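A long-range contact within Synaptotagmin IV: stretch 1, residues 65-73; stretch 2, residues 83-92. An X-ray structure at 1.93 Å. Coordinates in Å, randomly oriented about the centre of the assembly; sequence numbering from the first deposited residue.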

# COMPACT_ATOMS: atom_id res chain seq x y z
N ARG A 65 13.04 -1.00 -24.27
CA ARG A 65 12.18 -1.53 -23.22
C ARG A 65 12.85 -2.73 -22.56
O ARG A 65 13.18 -3.73 -23.21
CB ARG A 65 10.80 -1.95 -23.73
CG ARG A 65 9.88 -2.25 -22.55
CD ARG A 65 8.43 -2.49 -22.90
NE ARG A 65 8.28 -3.58 -23.86
CZ ARG A 65 7.11 -4.02 -24.32
NH1 ARG A 65 5.97 -3.50 -23.89
NH2 ARG A 65 7.08 -5.00 -25.21
N ILE A 66 13.07 -2.65 -21.26
CA ILE A 66 13.71 -3.77 -20.59
C ILE A 66 12.73 -4.56 -19.69
O ILE A 66 13.07 -5.63 -19.22
CB ILE A 66 14.92 -3.30 -19.82
CG1 ILE A 66 14.49 -2.22 -18.80
CG2 ILE A 66 16.05 -2.82 -20.80
CD1 ILE A 66 15.61 -1.98 -17.72
N SER A 67 11.54 -4.05 -19.43
CA SER A 67 10.58 -4.81 -18.63
C SER A 67 9.20 -4.26 -18.87
O SER A 67 9.07 -3.11 -19.28
CB SER A 67 10.94 -4.71 -17.14
OG SER A 67 10.09 -5.54 -16.35
N LYS A 68 8.16 -5.08 -18.60
CA LYS A 68 6.78 -4.60 -18.73
C LYS A 68 5.91 -5.29 -17.66
O LYS A 68 6.19 -6.44 -17.28
CB LYS A 68 6.22 -4.84 -20.16
CG LYS A 68 6.22 -6.30 -20.56
CD LYS A 68 5.62 -6.56 -21.95
CE LYS A 68 5.45 -8.07 -22.16
NZ LYS A 68 4.71 -8.39 -23.44
N LYS A 69 4.86 -4.61 -17.20
CA LYS A 69 3.92 -5.14 -16.21
C LYS A 69 2.55 -4.67 -16.61
O LYS A 69 2.44 -3.72 -17.37
CB LYS A 69 4.21 -4.55 -14.82
CG LYS A 69 5.67 -4.69 -14.34
CD LYS A 69 6.06 -6.09 -13.93
CE LYS A 69 7.50 -6.05 -13.38
NZ LYS A 69 7.88 -7.42 -13.09
N LYS A 70 1.51 -5.30 -16.11
CA LYS A 70 0.18 -4.76 -16.29
C LYS A 70 -0.72 -5.12 -15.13
O LYS A 70 -0.47 -6.14 -14.45
CB LYS A 70 -0.42 -5.14 -17.64
CG LYS A 70 -0.98 -6.46 -17.77
CD LYS A 70 -1.40 -6.62 -19.25
CE LYS A 70 -1.70 -8.09 -19.53
NZ LYS A 70 -1.81 -8.34 -21.02
N THR A 71 -1.69 -4.24 -14.86
CA THR A 71 -2.64 -4.47 -13.80
C THR A 71 -3.78 -5.28 -14.30
O THR A 71 -3.92 -5.48 -15.51
CB THR A 71 -3.24 -3.13 -13.23
OG1 THR A 71 -4.14 -2.57 -14.20
CG2 THR A 71 -2.15 -2.06 -12.95
N HIS A 72 -4.63 -5.68 -13.36
CA HIS A 72 -5.95 -6.26 -13.67
C HIS A 72 -6.84 -5.18 -14.20
O HIS A 72 -6.55 -3.98 -14.08
CB HIS A 72 -6.57 -6.83 -12.40
CG HIS A 72 -5.83 -8.01 -11.86
ND1 HIS A 72 -6.16 -9.31 -12.19
CD2 HIS A 72 -4.73 -8.09 -11.07
CE1 HIS A 72 -5.33 -10.14 -11.58
NE2 HIS A 72 -4.45 -9.42 -10.89
N VAL A 73 -7.92 -5.60 -14.83
CA VAL A 73 -8.80 -4.57 -15.35
C VAL A 73 -9.98 -4.33 -14.41
O VAL A 73 -10.55 -5.24 -13.84
CB VAL A 73 -9.31 -4.93 -16.76
CG1 VAL A 73 -8.87 -6.34 -17.14
CG2 VAL A 73 -10.82 -4.83 -16.83
N ASN A 83 -4.34 -0.42 -7.00
CA ASN A 83 -3.45 -0.83 -5.89
C ASN A 83 -2.52 -1.98 -6.27
O ASN A 83 -2.59 -3.08 -5.65
CB ASN A 83 -4.26 -1.23 -4.65
CG ASN A 83 -4.95 -0.04 -3.99
OD1 ASN A 83 -4.57 1.11 -4.24
ND2 ASN A 83 -5.97 -0.31 -3.15
N GLU A 84 -1.73 -1.80 -7.33
CA GLU A 84 -0.90 -2.93 -7.78
C GLU A 84 0.53 -2.49 -7.63
O GLU A 84 0.92 -1.54 -8.31
CB GLU A 84 -1.22 -3.32 -9.26
CG GLU A 84 -2.54 -4.07 -9.27
CD GLU A 84 -2.60 -5.21 -10.25
OE1 GLU A 84 -1.54 -5.85 -10.47
OE2 GLU A 84 -3.71 -5.47 -10.73
N LEU A 85 1.30 -3.20 -6.81
CA LEU A 85 2.74 -2.90 -6.66
C LEU A 85 3.54 -3.84 -7.57
O LEU A 85 3.30 -5.10 -7.60
CB LEU A 85 3.17 -3.01 -5.21
CG LEU A 85 4.65 -2.69 -4.86
CD1 LEU A 85 4.67 -2.14 -3.39
CD2 LEU A 85 5.57 -3.92 -5.01
N PHE A 86 4.51 -3.24 -8.28
CA PHE A 86 5.45 -3.99 -9.10
C PHE A 86 6.86 -3.69 -8.68
O PHE A 86 7.16 -2.55 -8.24
CB PHE A 86 5.31 -3.61 -10.57
CG PHE A 86 3.89 -3.79 -11.11
CD1 PHE A 86 3.37 -5.07 -11.33
CD2 PHE A 86 3.10 -2.66 -11.41
CE1 PHE A 86 2.05 -5.25 -11.83
CE2 PHE A 86 1.75 -2.84 -11.93
CZ PHE A 86 1.26 -4.13 -12.11
N VAL A 87 7.71 -4.68 -8.85
CA VAL A 87 9.14 -4.51 -8.54
C VAL A 87 9.92 -4.62 -9.85
O VAL A 87 9.83 -5.66 -10.55
CB VAL A 87 9.62 -5.59 -7.50
CG1 VAL A 87 11.14 -5.50 -7.22
CG2 VAL A 87 8.86 -5.41 -6.24
N PHE A 88 10.73 -3.59 -10.17
CA PHE A 88 11.60 -3.63 -11.37
C PHE A 88 13.04 -3.75 -10.97
O PHE A 88 13.49 -3.06 -10.08
CB PHE A 88 11.47 -2.36 -12.19
CG PHE A 88 10.19 -2.25 -12.92
CD1 PHE A 88 9.94 -3.03 -14.06
CD2 PHE A 88 9.22 -1.33 -12.52
CE1 PHE A 88 8.75 -2.90 -14.79
CE2 PHE A 88 8.01 -1.20 -13.23
CZ PHE A 88 7.78 -2.00 -14.38
N ASP A 89 13.76 -4.64 -11.63
CA ASP A 89 15.25 -4.65 -11.57
C ASP A 89 15.86 -3.53 -12.42
O ASP A 89 15.43 -3.30 -13.55
CB ASP A 89 15.76 -5.99 -12.13
CG ASP A 89 15.41 -7.16 -11.22
OD1 ASP A 89 15.47 -7.02 -9.98
OD2 ASP A 89 15.08 -8.28 -11.67
N ILE A 90 16.84 -2.81 -11.89
CA ILE A 90 17.46 -1.72 -12.61
C ILE A 90 18.84 -2.25 -12.94
O ILE A 90 19.60 -2.60 -12.04
CB ILE A 90 17.52 -0.41 -11.74
CG1 ILE A 90 16.12 0.05 -11.32
CG2 ILE A 90 18.30 0.71 -12.46
CD1 ILE A 90 15.14 0.37 -12.50
N PRO A 91 19.15 -2.39 -14.23
CA PRO A 91 20.42 -3.03 -14.64
C PRO A 91 21.60 -2.08 -14.63
O PRO A 91 22.63 -2.42 -15.19
CB PRO A 91 20.12 -3.48 -16.07
CG PRO A 91 19.16 -2.44 -16.60
CD PRO A 91 18.32 -1.99 -15.39
N CYS A 92 21.47 -0.90 -14.06
CA CYS A 92 22.58 0.05 -14.03
C CYS A 92 22.63 0.66 -12.65
O CYS A 92 21.76 0.39 -11.82
CB CYS A 92 22.40 1.13 -15.10
SG CYS A 92 20.68 1.72 -15.31
O HOH W 1 -1.18 -7.80 -12.62

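The two strands run antiparallel, their axes 170° apart and no closer than 8.2 Å. At that spacing the backbones do not pair directly, and side chains do most of the joining.

Asn83 stays out of the contact, its CA-to-CB bond pointing away, so the work begins at Glu84. Glu84 is a buried residue whose CA-to-CB bond points toward stretch 1, and its carboxylate meets the backbone there. The amide of His72 donates a nearly straight hydrogen bond, N to Glu84 OE2, 2.8 Å at 174°, although the exact place of OE2 is less sure because it crowds the His72 ring in the model. Glu84 OE1 is served by a water, which donates both to it (2.9 Å from the water O) and to Lys70 O (2.6 Å from the water O). Within this contact the acid is met by a main-chain amide and a bridging water; OE1 is also hydrogen-bonded elsewhere in the structure. Nearby, Thr71 OG1 donates to His72 O at 2.8 Å, a bond within stretch 1.

Leu85 is out of reach, and the next inward residue, Phe86, offers a ring face. Lys69 CB sits 3.6 Å from the centroid of the Phe86 ring and 12° off its normal, a well-centred CH-pi contact. The lysine contributes its aliphatic stem here.

Val87 points away. Phe88 leaves its backbone sideways, yet its ring reaches across: Phe88 CZ lies 3.4 Å from Lys69 CG, and Ser67 OG approaches the ring edge, 3.3 Å from Phe88 CE1. Lys69 therefore packs against both aromatic rings, and of the stretch 1 residues it has the largest area covered.

Asp89 adds little; the CA-to-CB bond of Ile90 points away, and though the end of its side chain comes nearer, it makes no contact. Pro91, beyond the strand, closes the contact with a small apolar touch, its CD 3.6 Å from Ile66 CD1.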